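PA1221 (PDB 4DG8) belongs to the ANL superfamily of AMP-binding enzymes, also carries a phosphopantetheine attachment region, and is modelled with adenosine monophosphate bound. Local coordinates at residues Ala96-Gly101 with Gln165-Asn170; Leu80-Glu85 with Thr92-Ile97; Thr266-Asp271 with Arg294-Arg299. All coordinates share one frame; numbering follows the deposited sequence.

Interaction 1 (Ala96-Gly101 with Gln165-Asn170); sequences AILLSG and QIAYIN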
ATOM      1  N   ALA A  96      -6.735   7.268 -16.963  1.00 23.63           N
ATOM      2  CA  ALA A  96      -7.505   6.855 -18.139  1.00 22.35           C
ATOM      3  C   ALA A  96      -8.326   5.590 -17.815  1.00 21.50           C
ATOM      4  O   ALA A  96      -9.490   5.438 -18.241  1.00 20.79           O
ATOM      5  CB  ALA A  96      -6.581   6.616 -19.318  1.00 19.39           C
ATOM      6  N   ILE A  97      -7.713   4.703 -17.034  1.00 20.47           N
ATOM      7  CA  ILE A  97      -8.397   3.510 -16.558  1.00 20.36           C
ATOM      8  C   ILE A  97      -9.601   3.916 -15.725  1.00 19.07           C
ATOM      9  O   ILE A  97     -10.716   3.474 -15.996  1.00 20.45           O
ATOM     10  CB  ILE A  97      -7.466   2.567 -15.769  1.00 24.21           C
ATOM     11  CG1 ILE A  97      -6.566   1.800 -16.740  1.00 22.41           C
ATOM     12  CG2 ILE A  97      -8.294   1.537 -14.981  1.00 21.84           C
ATOM     13  CD1 ILE A  97      -5.225   1.352 -16.137  1.00 19.54           C
ATOM     14  N   LEU A  98      -9.397   4.797 -14.745  1.00 18.71           N
ATOM     15  CA  LEU A  98     -10.541   5.228 -13.931  1.00 20.48           C
ATOM     16  C   LEU A  98     -11.656   5.917 -14.725  1.00 19.53           C
ATOM     17  O   LEU A  98     -12.845   5.666 -14.490  1.00 20.67           O
ATOM     18  CB  LEU A  98     -10.081   6.122 -12.780  1.00 25.63           C
ATOM     19  CG  LEU A  98      -9.094   5.455 -11.819  1.00 22.24           C
ATOM     20  CD1 LEU A  98      -8.891   6.389 -10.654  1.00 19.72           C
ATOM     21  CD2 LEU A  98      -9.613   4.093 -11.357  1.00 14.83           C
ATOM     22  N   LEU A  99     -11.260   6.792 -15.646  1.00 19.41           N
ATOM     23  CA  LEU A  99     -12.183   7.488 -16.544  1.00 23.47           C
ATOM     24  C   LEU A  99     -13.050   6.533 -17.347  1.00 23.16           C
ATOM     25  O   LEU A  99     -14.184   6.875 -17.720  1.00 18.34           O
ATOM     26  CB  LEU A  99     -11.405   8.348 -17.537  1.00 21.03           C
ATOM     27  CG  LEU A  99     -10.868   9.709 -17.061  1.00 29.40           C
ATOM     28  CD1 LEU A  99      -9.882  10.324 -18.092  1.00 22.61           C
ATOM     29  CD2 LEU A  99     -12.038  10.653 -16.794  1.00 23.98           C
ATOM     30  N   SER A 100     -12.486   5.367 -17.664  1.00 22.34           N
ATOM     31  CA  SER A 100     -13.190   4.348 -18.451  1.00 28.43           C
ATOM     32  C   SER A 100     -14.149   3.457 -17.642  1.00 26.46           C
ATOM     33  O   SER A 100     -14.810   2.581 -18.206  1.00 26.26           O
ATOM     34  CB  SER A 100     -12.164   3.465 -19.168  1.00 23.23           C
ATOM     35  OG  SER A 100     -11.244   4.268 -19.879  1.00 20.47           O
ATOM     36  N   GLY A 101     -14.223   3.667 -16.330  1.00 20.56           N
ATOM     37  CA  GLY A 101     -15.058   2.836 -15.484  1.00 21.38           C
ATOM     38  C   GLY A 101     -14.334   1.540 -15.138  1.00 24.13           C
ATOM     39  O   GLY A 101     -14.884   0.637 -14.505  1.00 23.31           O
ATOM     40  N   GLN A 165     -17.950   2.142  -7.552  1.00 21.38           N
ATOM     41  CA  GLN A 165     -17.191   1.501  -8.622  1.00 22.28           C
ATOM     42  C   GLN A 165     -15.797   1.112  -8.105  1.00 22.83           C
ATOM     43  O   GLN A 165     -15.169   1.870  -7.343  1.00 17.10           O
ATOM     44  CB  GLN A 165     -17.022   2.458  -9.804  1.00 23.75           C
ATOM     45  CG  GLN A 165     -16.624   1.775 -11.107  1.00 15.21           C
ATOM     46  CD  GLN A 165     -17.780   0.992 -11.715  1.00 29.45           C
ATOM     47  OE1 GLN A 165     -18.865   0.940 -11.148  1.00 34.41           O
ATOM     48  NE2 GLN A 165     -17.556   0.390 -12.874  1.00 29.23           N
ATOM     49  N   ILE A 166     -15.314  -0.058  -8.514  1.00 23.47           N
ATOM     50  CA  ILE A 166     -13.952  -0.474  -8.174  1.00 25.56           C
ATOM     51  C   ILE A 166     -12.974   0.456  -8.885  1.00 21.84           C
ATOM     52  O   ILE A 166     -13.108   0.690 -10.091  1.00 19.66           O
ATOM     53  CB  ILE A 166     -13.662  -1.937  -8.631  1.00 34.13           C
ATOM     54  CG1 ILE A 166     -14.759  -2.887  -8.146  1.00 31.49           C
ATOM     55  CG2 ILE A 166     -12.244  -2.395  -8.181  1.00 13.67           C
ATOM     56  CD1 ILE A 166     -14.949  -2.882  -6.640  1.00 37.54           C
ATOM     57  N   ALA A 167     -12.073   1.068  -8.119  1.00 22.53           N
ATOM     58  CA  ALA A 167     -10.916   1.790  -8.656  1.00 23.17           C
ATOM     59  C   ALA A 167      -9.667   0.921  -8.928  1.00 21.37           C
ATOM     60  O   ALA A 167      -8.938   1.105  -9.917  1.00 18.97           O
ATOM     61  CB  ALA A 167     -10.565   2.979  -7.756  1.00 15.17           C
ATOM     62  N   TYR A 168      -9.374   0.006  -8.023  1.00 18.72           N
ATOM     63  CA  TYR A 168      -8.170  -0.803  -8.213  1.00 22.20           C
ATOM     64  C   TYR A 168      -8.189  -2.098  -7.435  1.00 21.13           C
ATOM     65  O   TYR A 168      -9.000  -2.284  -6.521  1.00 17.56           O
ATOM     66  CB  TYR A 168      -6.883   0.002  -7.920  1.00 19.19           C
ATOM     67  CG  TYR A 168      -6.697   0.453  -6.488  1.00 17.64           C
ATOM     68  CD1 TYR A 168      -6.259  -0.428  -5.504  1.00 17.89           C
ATOM     69  CD2 TYR A 168      -6.909   1.778  -6.128  1.00 17.91           C
ATOM     70  CE1 TYR A 168      -6.083  -0.007  -4.191  1.00 20.64           C
ATOM     71  CE2 TYR A 168      -6.727   2.210  -4.820  1.00 21.28           C
ATOM     72  CZ  TYR A 168      -6.316   1.322  -3.856  1.00 26.93           C
ATOM     73  OH  TYR A 168      -6.131   1.776  -2.557  1.00 21.93           O
ATOM     74  N   ILE A 169      -7.281  -2.989  -7.804  1.00 23.78           N
ATOM     75  CA  ILE A 169      -7.051  -4.201  -7.044  1.00 24.20           C
ATOM     76  C   ILE A 169      -5.616  -4.257  -6.510  1.00 27.39           C
ATOM     77  O   ILE A 169      -4.668  -3.981  -7.237  1.00 28.83           O
ATOM     78  CB  ILE A 169      -7.336  -5.459  -7.889  1.00 28.97           C
ATOM     79  CG1 ILE A 169      -8.823  -5.518  -8.221  1.00 26.67           C
ATOM     80  CG2 ILE A 169      -6.853  -6.737  -7.145  1.00 16.88           C
ATOM     81  CD1 ILE A 169      -9.216  -6.617  -9.165  1.00 29.99           C
ATOM     82  N   ASN A 170      -5.465  -4.606  -5.235  1.00 27.74           N
ATOM     83  CA  ASN A 170      -4.148  -4.897  -4.665  1.00 22.90           C
ATOM     84  C   ASN A 170      -4.145  -6.314  -4.143  1.00 22.55           C
ATOM     85  O   ASN A 170      -5.047  -6.709  -3.397  1.00 20.23           O
ATOM     86  CB  ASN A 170      -3.797  -3.952  -3.514  1.00 21.00           C
ATOM     87  CG  ASN A 170      -3.373  -2.564  -3.999  1.00 37.98           C
ATOM     88  OD1 ASN A 170      -3.580  -2.198  -5.166  1.00 39.38           O
ATOM     89  ND2 ASN A 170      -2.788  -1.779  -3.096  1.00 34.17           N
TER
HETATM   90  O   HOH W   1     -14.090  -0.649 -12.303  1.00 18.28           O
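A Schellman motif closes helix 88-99 at G101, and the carbonyl it presents there is taken up by the side-chain amide of Q165, just ahead of strand 166-172. G101 has a positive phi of 82°, and its N bonds back to L98 O over 3.0 Å. Across the contact Q165 NE2 donates to G101 O at 3.1 Å with a nearly straight N-H...O angle of 171°. The donor lies in the carbonyl plane on a lone pair, and the oxygen in turn lies in the plane of the Q165 amide, so the two flat groups are well matched for the bond. The Q165 chain gets there by a bend at chi2 (73°), which folds the amide back to the helix end. A water gives the same oxygen a second donor at 2.7 Å from G101 O and also donates to I166 O at 2.8 Å, tying the turn to the start of the strand.

Within the mixed sheet, A167 and Y168 form a classic beta bulge opposite C184, consistent with the non-extended psi of A167. L98 meets the chain at this irregular point. Its CD2 branch comes to 3.9 Å from A167 CB and to 3.4 Å from A167 O, so a methyl group lies against backbone as well as side chain. Strand 103-106 pairs beside this strand, its Y104 touching L98 and bonding through its backbone to A167, while I189 of helix 186-193 also packs on A167.

Interaction 2 (Leu80-Glu85 with Thr92-Ile97); sequences LGVYGE and TCLLAI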
ATOM      1  N   LEU A  80      -7.641  -3.742 -15.497  1.00 25.94           N
ATOM      2  CA  LEU A  80      -6.603  -3.417 -16.457  1.00 16.98           C
ATOM      3  C   LEU A  80      -5.267  -3.255 -15.746  1.00 16.88           C
ATOM      4  O   LEU A  80      -5.170  -2.567 -14.711  1.00 24.05           O
ATOM      5  CB  LEU A  80      -6.969  -2.144 -17.221  1.00 16.17           C
ATOM      6  CG  LEU A  80      -8.201  -2.232 -18.125  1.00 19.79           C
ATOM      7  CD1 LEU A  80      -8.534  -0.835 -18.658  1.00 20.68           C
ATOM      8  CD2 LEU A  80      -7.941  -3.202 -19.262  1.00 17.96           C
ATOM      9  N   GLY A  81      -4.233  -3.866 -16.323  1.00 21.74           N
ATOM     10  CA  GLY A  81      -2.914  -3.884 -15.721  1.00 18.61           C
ATOM     11  C   GLY A  81      -2.055  -2.699 -16.110  1.00 21.47           C
ATOM     12  O   GLY A  81      -2.219  -2.145 -17.190  1.00 26.08           O
ATOM     13  N   VAL A  82      -1.129  -2.326 -15.230  1.00 18.14           N
ATOM     14  CA  VAL A  82      -0.155  -1.288 -15.523  1.00 21.06           C
ATOM     15  C   VAL A  82       1.216  -1.766 -15.111  1.00 30.64           C
ATOM     16  O   VAL A  82       1.396  -2.218 -13.974  1.00 25.14           O
ATOM     17  CB  VAL A  82      -0.470   0.003 -14.771  1.00 26.06           C
ATOM     18  CG1 VAL A  82       0.630   1.060 -15.008  1.00 22.05           C
ATOM     19  CG2 VAL A  82      -1.826   0.525 -15.198  1.00 22.34           C
ATOM     20  N   TYR A  83       2.171  -1.701 -16.040  1.00 27.46           N
ATOM     21  CA  TYR A  83       3.572  -1.966 -15.716  1.00 28.26           C
ATOM     22  C   TYR A  83       4.453  -0.760 -16.018  1.00 26.52           C
ATOM     23  O   TYR A  83       4.302  -0.105 -17.051  1.00 31.33           O
ATOM     24  CB  TYR A  83       4.100  -3.214 -16.449  1.00 20.62           C
ATOM     25  CG  TYR A  83       5.610  -3.388 -16.305  1.00 29.37           C
ATOM     26  CD1 TYR A  83       6.169  -3.810 -15.108  1.00 23.91           C
ATOM     27  CD2 TYR A  83       6.472  -3.117 -17.369  1.00 29.39           C
ATOM     28  CE1 TYR A  83       7.536  -3.958 -14.965  1.00 33.11           C
ATOM     29  CE2 TYR A  83       7.854  -3.269 -17.242  1.00 32.61           C
ATOM     30  CZ  TYR A  83       8.376  -3.686 -16.037  1.00 38.47           C
ATOM     31  OH  TYR A  83       9.737  -3.826 -15.895  1.00 42.57           O
ATOM     32  N   GLY A  84       5.316  -0.419 -15.071  1.00 28.65           N
ATOM     33  CA  GLY A  84       6.500   0.381 -15.337  1.00 22.10           C
ATOM     34  C   GLY A  84       6.906   1.208 -14.121  1.00 28.77           C
ATOM     35  O   GLY A  84       6.125   1.342 -13.178  1.00 25.31           O
ATOM     36  N   GLU A  85       8.097   1.801 -14.164  1.00 24.75           N
ATOM     37  CA  GLU A  85       8.545   2.717 -13.113  1.00 36.44           C
ATOM     38  C   GLU A  85       7.690   3.981 -13.145  1.00 33.60           C
ATOM     39  O   GLU A  85       7.082   4.287 -14.169  1.00 31.90           O
ATOM     40  CB  GLU A  85      10.022   3.101 -13.306  1.00 40.61           C
ATOM     41  CG  GLU A  85      11.012   1.946 -13.179  1.00 51.20           C
ATOM     42  CD  GLU A  85      10.925   1.244 -11.838  1.00 63.44           C
ATOM     43  OE1 GLU A  85      10.470   1.870 -10.861  1.00 70.03           O
ATOM     44  OE2 GLU A  85      11.303   0.058 -11.759  1.00 68.14           O
ATOM     45  N   THR A  92      -0.855   8.860 -16.087  1.00 23.23           N
ATOM     46  CA  THR A  92      -1.887   9.027 -17.103  1.00 24.36           C
ATOM     47  C   THR A  92      -2.696   7.729 -17.318  1.00 25.62           C
ATOM     48  O   THR A  92      -3.925   7.770 -17.497  1.00 29.10           O
ATOM     49  CB  THR A  92      -1.263   9.498 -18.429  1.00 25.46           C
ATOM     50  OG1 THR A  92      -0.428  10.635 -18.174  1.00 21.33           O
ATOM     51  CG2 THR A  92      -2.331   9.857 -19.457  1.00 23.04           C
ATOM     52  N   CYS A  93      -2.020   6.586 -17.306  1.00 19.83           N
ATOM     53  CA  CYS A  93      -2.726   5.304 -17.417  1.00 26.20           C
ATOM     54  C   CYS A  93      -3.737   5.137 -16.301  1.00 21.80           C
ATOM     55  O   CYS A  93      -4.861   4.708 -16.537  1.00 23.34           O
ATOM     56  CB  CYS A  93      -1.756   4.116 -17.336  1.00 23.38           C
ATOM     57  SG  CYS A  93      -0.888   3.756 -18.849  1.00 28.77           S
ATOM     58  N   LEU A  94      -3.326   5.452 -15.075  1.00 17.95           N
ATOM     59  CA  LEU A  94      -4.229   5.248 -13.942  1.00 22.94           C
ATOM     60  C   LEU A  94      -5.483   6.095 -14.119  1.00 25.86           C
ATOM     61  O   LEU A  94      -6.609   5.631 -13.865  1.00 26.46           O
ATOM     62  CB  LEU A  94      -3.550   5.614 -12.614  1.00 18.53           C
ATOM     63  CG  LEU A  94      -2.290   4.826 -12.233  1.00 18.83           C
ATOM     64  CD1 LEU A  94      -1.819   5.289 -10.868  1.00 23.17           C
ATOM     65  CD2 LEU A  94      -2.559   3.319 -12.221  1.00 18.54           C
ATOM     66  N   LEU A  95      -5.297   7.346 -14.547  1.00 18.61           N
ATOM     67  CA  LEU A  95      -6.475   8.197 -14.704  1.00 14.99           C
ATOM     68  C   LEU A  95      -7.355   7.717 -15.871  1.00 16.51           C
ATOM     69  O   LEU A  95      -8.575   7.783 -15.793  1.00 17.69           O
ATOM     70  CB  LEU A  95      -6.083   9.680 -14.887  1.00 20.71           C
ATOM     71  CG  LEU A  95      -7.211  10.699 -15.051  1.00 20.50           C
ATOM     72  CD1 LEU A  95      -8.159  10.669 -13.833  1.00 23.05           C
ATOM     73  CD2 LEU A  95      -6.642  12.117 -15.272  1.00 24.27           C
ATOM     74  N   ALA A  96      -6.735   7.268 -16.963  1.00 23.63           N
ATOM     75  CA  ALA A  96      -7.505   6.855 -18.139  1.00 22.35           C
ATOM     76  C   ALA A  96      -8.326   5.590 -17.815  1.00 21.50           C
ATOM     77  O   ALA A  96      -9.490   5.438 -18.241  1.00 20.79           O
ATOM     78  CB  ALA A  96      -6.581   6.616 -19.318  1.00 19.39           C
ATOM     79  N   ILE A  97      -7.713   4.703 -17.034  1.00 20.47           N
ATOM     80  CA  ILE A  97      -8.397   3.510 -16.558  1.00 20.36           C
ATOM     81  C   ILE A  97      -9.601   3.916 -15.725  1.00 19.07           C
ATOM     82  O   ILE A  97     -10.716   3.474 -15.996  1.00 20.45           O
ATOM     83  CB  ILE A  97      -7.466   2.567 -15.769  1.00 24.21           C
ATOM     84  CG1 ILE A  97      -6.566   1.800 -16.740  1.00 22.41           C
ATOM     85  CG2 ILE A  97      -8.294   1.537 -14.981  1.00 21.84           C
ATOM     86  CD1 ILE A  97      -5.225   1.352 -16.137  1.00 19.54           C
TER
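No flat group presents a face or an edge in the contact between L80 and V82 on the strand and C93, L94 and I97 on the helix: it is made wholly by aliphatic carbons, with no hydrogen bond across it. V82 holds the middle. Its CG2 branch, not CG1, does the touching, because CG1 stands anti to the backbone N (chi1 176°) and CG2 is left to face the helix. From there V82 CG2 reaches I97 CD1 at 3.6 Å, the closest approach between the segments, and the two side chains pass at a slant. The same methyl lies 4.1 Å from L94 CD2, where the two side chains lie roughly perpendicular, and 4.2 Å from C93 CB. One strand branch therefore sits among three residues within little more than one turn of helix.

The setting is a beta-alpha-beta unit, in which helix 88-99 carries the chain from strand 79-83 to its parallel neighbour 103-106. The geometry agrees: the short axes run 9.5 Å apart and nearly antiparallel, at 172°, as expected of a helix returning over the sheet. Alternation along the strand directs the CB atoms of L80 and V82 toward the helix.

L80, two residues earlier on the same strand face, adds the rest. The side chains of L80 and I97 run alongside in opposing senses, with L80 CD1 3.8 Å from I97 CG1 and L80 CB 4.1 Å from I97 CD1. I97 thus touches both strand residues, CG1 lying against L80 and CD1 reaching V82 as well as L80 CB. L129 of strand 125-130 and Y104 of strand 103-106 also touch I97, while helix 55-72 covers the helix through L65 on A96.

Interaction 3 (Thr266-Asp271 with Arg294-Arg299); sequences TLVDLD and RRALLR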
ATOM      1  N   THR A 266      15.889   4.384   8.780  1.00 26.13           N
ATOM      2  CA  THR A 266      17.168   4.422   8.081  1.00 29.83           C
ATOM      3  C   THR A 266      17.594   5.836   7.695  1.00 17.00           C
ATOM      4  O   THR A 266      18.738   6.238   7.934  1.00 22.81           O
ATOM      5  CB  THR A 266      17.118   3.555   6.815  1.00 32.24           C
ATOM      6  OG1 THR A 266      16.656   2.258   7.180  1.00 34.59           O
ATOM      7  CG2 THR A 266      18.499   3.425   6.192  1.00 33.48           C
ATOM      8  N   LEU A 267      16.677   6.579   7.091  1.00 17.14           N
ATOM      9  CA  LEU A 267      16.980   7.940   6.663  1.00 18.61           C
ATOM     10  C   LEU A 267      17.347   8.756   7.886  1.00 25.70           C
ATOM     11  O   LEU A 267      18.283   9.551   7.856  1.00 27.33           O
ATOM     12  CB  LEU A 267      15.790   8.563   5.929  1.00 22.58           C
ATOM     13  CG  LEU A 267      15.382   7.916   4.604  1.00 23.48           C
ATOM     14  CD1 LEU A 267      14.149   8.617   4.042  1.00 31.53           C
ATOM     15  CD2 LEU A 267      16.512   7.949   3.602  1.00 21.93           C
ATOM     16  N   VAL A 268      16.635   8.521   8.985  1.00 22.25           N
ATOM     17  CA  VAL A 268      16.892   9.273  10.201  1.00 21.88           C
ATOM     18  C   VAL A 268      18.232   8.937  10.843  1.00 24.92           C
ATOM     19  O   VAL A 268      18.911   9.840  11.321  1.00 28.78           O
ATOM     20  CB  VAL A 268      15.732   9.139  11.207  1.00 25.57           C
ATOM     21  CG1 VAL A 268      16.143   9.660  12.581  1.00 33.42           C
ATOM     22  CG2 VAL A 268      14.529   9.904  10.691  1.00 19.73           C
ATOM     23  N   ASP A 269      18.603   7.648  10.836  1.00 25.15           N
ATOM     24  CA  ASP A 269      19.913   7.149  11.304  1.00 30.91           C
ATOM     25  C   ASP A 269      21.060   7.763  10.513  1.00 27.40           C
ATOM     26  O   ASP A 269      22.072   8.195  11.075  1.00 28.61           O
ATOM     27  CB  ASP A 269      20.047   5.628  11.061  1.00 39.90           C
ATOM     28  CG  ASP A 269      19.314   4.766  12.092  1.00 44.63           C
ATOM     29  OD1 ASP A 269      18.987   5.259  13.189  1.00 35.97           O
ATOM     30  OD2 ASP A 269      19.090   3.566  11.794  1.00 41.15           O
ATOM     31  N   LEU A 270      20.920   7.719   9.191  1.00 21.62           N
ATOM     32  CA  LEU A 270      21.962   8.161   8.276  1.00 26.56           C
ATOM     33  C   LEU A 270      22.135   9.678   8.194  1.00 29.38           C
ATOM     34  O   LEU A 270      23.235  10.186   8.285  1.00 25.19           O
ATOM     35  CB  LEU A 270      21.628   7.671   6.864  1.00 30.98           C
ATOM     36  CG  LEU A 270      21.791   6.186   6.550  1.00 44.10           C
ATOM     37  CD1 LEU A 270      21.359   5.899   5.109  1.00 52.29           C
ATOM     38  CD2 LEU A 270      23.217   5.770   6.764  1.00 35.30           C
ATOM     39  N   ASP A 271      21.049  10.372   7.879  1.00 27.56           N
ATOM     40  CA  ASP A 271      21.099  11.803   7.624  1.00 26.54           C
ATOM     41  C   ASP A 271      19.757  12.466   7.959  1.00 29.62           C
ATOM     42  O   ASP A 271      18.959  12.742   7.061  1.00 29.88           O
ATOM     43  CB  ASP A 271      21.491  12.046   6.170  1.00 22.10           C
ATOM     44  CG  ASP A 271      21.413  13.510   5.778  1.00 29.09           C
ATOM     45  OD1 ASP A 271      21.496  14.387   6.659  1.00 32.09           O
ATOM     46  OD2 ASP A 271      21.262  13.776   4.574  1.00 32.98           O
ATOM     47  N   ARG A 294      11.726  10.500  17.869  1.00 20.27           N
ATOM     48  CA  ARG A 294      12.363  11.474  18.746  1.00 26.64           C
ATOM     49  C   ARG A 294      13.511  12.159  18.004  1.00 32.28           C
ATOM     50  O   ARG A 294      13.607  13.392  17.986  1.00 30.00           O
ATOM     51  CB  ARG A 294      12.917  10.802  20.025  1.00 26.30           C
ATOM     52  CG  ARG A 294      11.941  10.731  21.214  1.00 24.54           C
ATOM     53  CD  ARG A 294      12.575  10.057  22.455  1.00 21.78           C
ATOM     54  NE  ARG A 294      13.481  10.946  23.191  1.00 24.83           N
ATOM     55  CZ  ARG A 294      13.090  11.747  24.180  1.00 26.66           C
ATOM     56  NH1 ARG A 294      11.813  11.759  24.541  1.00 28.10           N
ATOM     57  NH2 ARG A 294      13.958  12.537  24.807  1.00 25.85           N
ATOM     58  N   ARG A 295      14.397  11.371  17.399  1.00 22.87           N
ATOM     59  CA  ARG A 295      15.535  11.994  16.722  1.00 29.04           C
ATOM     60  C   ARG A 295      15.062  12.949  15.589  1.00 21.03           C
ATOM     61  O   ARG A 295      15.556  14.093  15.441  1.00 22.05           O
ATOM     62  CB  ARG A 295      16.500  10.924  16.205  1.00 22.64           C
ATOM     63  CG  ARG A 295      17.839  11.489  15.792  1.00 26.34           C
ATOM     64  CD  ARG A 295      18.835  10.421  15.321  1.00 27.55           C
ATOM     65  NE  ARG A 295      20.065  11.077  14.879  1.00 37.77           N
ATOM     66  CZ  ARG A 295      20.923  10.554  14.017  1.00 38.79           C
ATOM     67  NH1 ARG A 295      20.714   9.344  13.523  1.00 51.66           N
ATOM     68  NH2 ARG A 295      21.998  11.235  13.658  1.00 29.30           N
ATOM     69  N   ALA A 296      14.072  12.485  14.825  1.00 19.94           N
ATOM     70  CA  ALA A 296      13.524  13.290  13.739  1.00 21.62           C
ATOM     71  C   ALA A 296      12.900  14.591  14.252  1.00 28.43           C
ATOM     72  O   ALA A 296      13.291  15.679  13.820  1.00 22.72           O
ATOM     73  CB  ALA A 296      12.516  12.489  12.880  1.00 16.94           C
ATOM     74  N   LEU A 297      11.953  14.488  15.183  1.00 28.80           N
ATOM     75  CA  LEU A 297      11.216  15.673  15.628  1.00 26.71           C
ATOM     76  C   LEU A 297      12.073  16.669  16.402  1.00 29.80           C
ATOM     77  O   LEU A 297      11.867  17.892  16.305  1.00 31.99           O
ATOM     78  CB  LEU A 297       9.953  15.292  16.401  1.00 28.79           C
ATOM     79  CG  LEU A 297       8.924  14.631  15.483  1.00 30.79           C
ATOM     80  CD1 LEU A 297       7.635  14.365  16.231  1.00 33.11           C
ATOM     81  CD2 LEU A 297       8.675  15.503  14.260  1.00 38.07           C
ATOM     82  N   LEU A 298      13.043  16.151  17.155  1.00 25.70           N
ATOM     83  CA  LEU A 298      13.986  17.021  17.855  1.00 27.79           C
ATOM     84  C   LEU A 298      14.864  17.769  16.858  1.00 28.40           C
ATOM     85  O   LEU A 298      15.302  18.879  17.144  1.00 27.14           O
ATOM     86  CB  LEU A 298      14.837  16.238  18.861  1.00 35.82           C
ATOM     87  CG  LEU A 298      14.031  15.709  20.056  1.00 35.81           C
ATOM     88  CD1 LEU A 298      14.866  14.817  20.976  1.00 30.27           C
ATOM     89  CD2 LEU A 298      13.423  16.884  20.833  1.00 40.58           C
ATOM     90  N   ARG A 299      15.125  17.177  15.691  1.00 26.30           N
ATOM     91  CA  ARG A 299      15.840  17.930  14.643  1.00 26.67           C
ATOM     92  C   ARG A 299      14.939  18.903  13.827  1.00 30.14           C
ATOM     93  O   ARG A 299      15.384  19.959  13.383  1.00 32.02           O
ATOM     94  CB  ARG A 299      16.587  16.961  13.716  1.00 27.41           C
ATOM     95  CG  ARG A 299      17.547  17.616  12.749  1.00 49.02           C
ATOM     96  CD  ARG A 299      18.615  18.424  13.478  1.00 55.64           C
ATOM     97  NE  ARG A 299      19.449  19.164  12.536  1.00 59.79           N
ATOM     98  CZ  ARG A 299      20.228  20.190  12.860  1.00 58.54           C
ATOM     99  NH1 ARG A 299      20.284  20.622  14.119  1.00 57.88           N
ATOM    100  NH2 ARG A 299      20.955  20.783  11.916  1.00 50.01           N
TER
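The short axes of helices 266-270 and 294-299 approach to 9.9 Å and cross at 61°, with V268 and A296 nearest each other at 6.3 Å between their CA atoms. V268 spreads its two branches over the partner helix: V268 CG2 meets A296 CB at 3.9 Å, while V268 CG1 lies alongside the aliphatic part of R295, 3.9 Å from R295 CB. R295 starts with CG anti to its own N (chi1 -166°) and continues extended to NE, which carries the guanidinium past V268 to the last turn of the first helix.

There R295 NH1 donates to D269 O at 3.0 Å, with an N-H...O angle of 158°. D269 O sits at the guanidinium edge and near its plane, whereas the donor stands above the carbonyl plane and misses the lone pairs. V268 O lies over one guanidinium face, 2.9 Å from R295 NH1, but the angle is too poor for a hydrogen bond. D269 OD1 remains 4.4 Å from R295 NH1, beyond a salt bridge, and makes a weak hydrogen bond to H292.

R295 is an exposed residue and also touches a crystal neighbour. Its positive group, set against the carbonyl end of helix 261-270, would probably interact favourably with the helix dipole, with D269 adding only a longer-range attraction.

How the interactions relate
Interactions 1 and 2 lie along one helix: their segments overlap at A96 and I97 of helix 88-99, although I97 makes its contact in interaction 2 and L98 and G101 carry interaction 1. Their centres lie 10 Å apart, and both reach the same mixed sheet, interaction 2 at strand 79-83 and interaction 1 at strand 166-172. Interaction 3 is remote, its centre 38 Å from that of interaction 1 and 35 Å from that of interaction 2, with nearest atoms about 21 Å and about 17 Å apart. It joins helices that follow successive parallel strands, 256-260 and 280-284, of a different sheet. The adenosine monophosphate pocket draws on residues between 284 and 428, so interactions 1 and 2 contribute none.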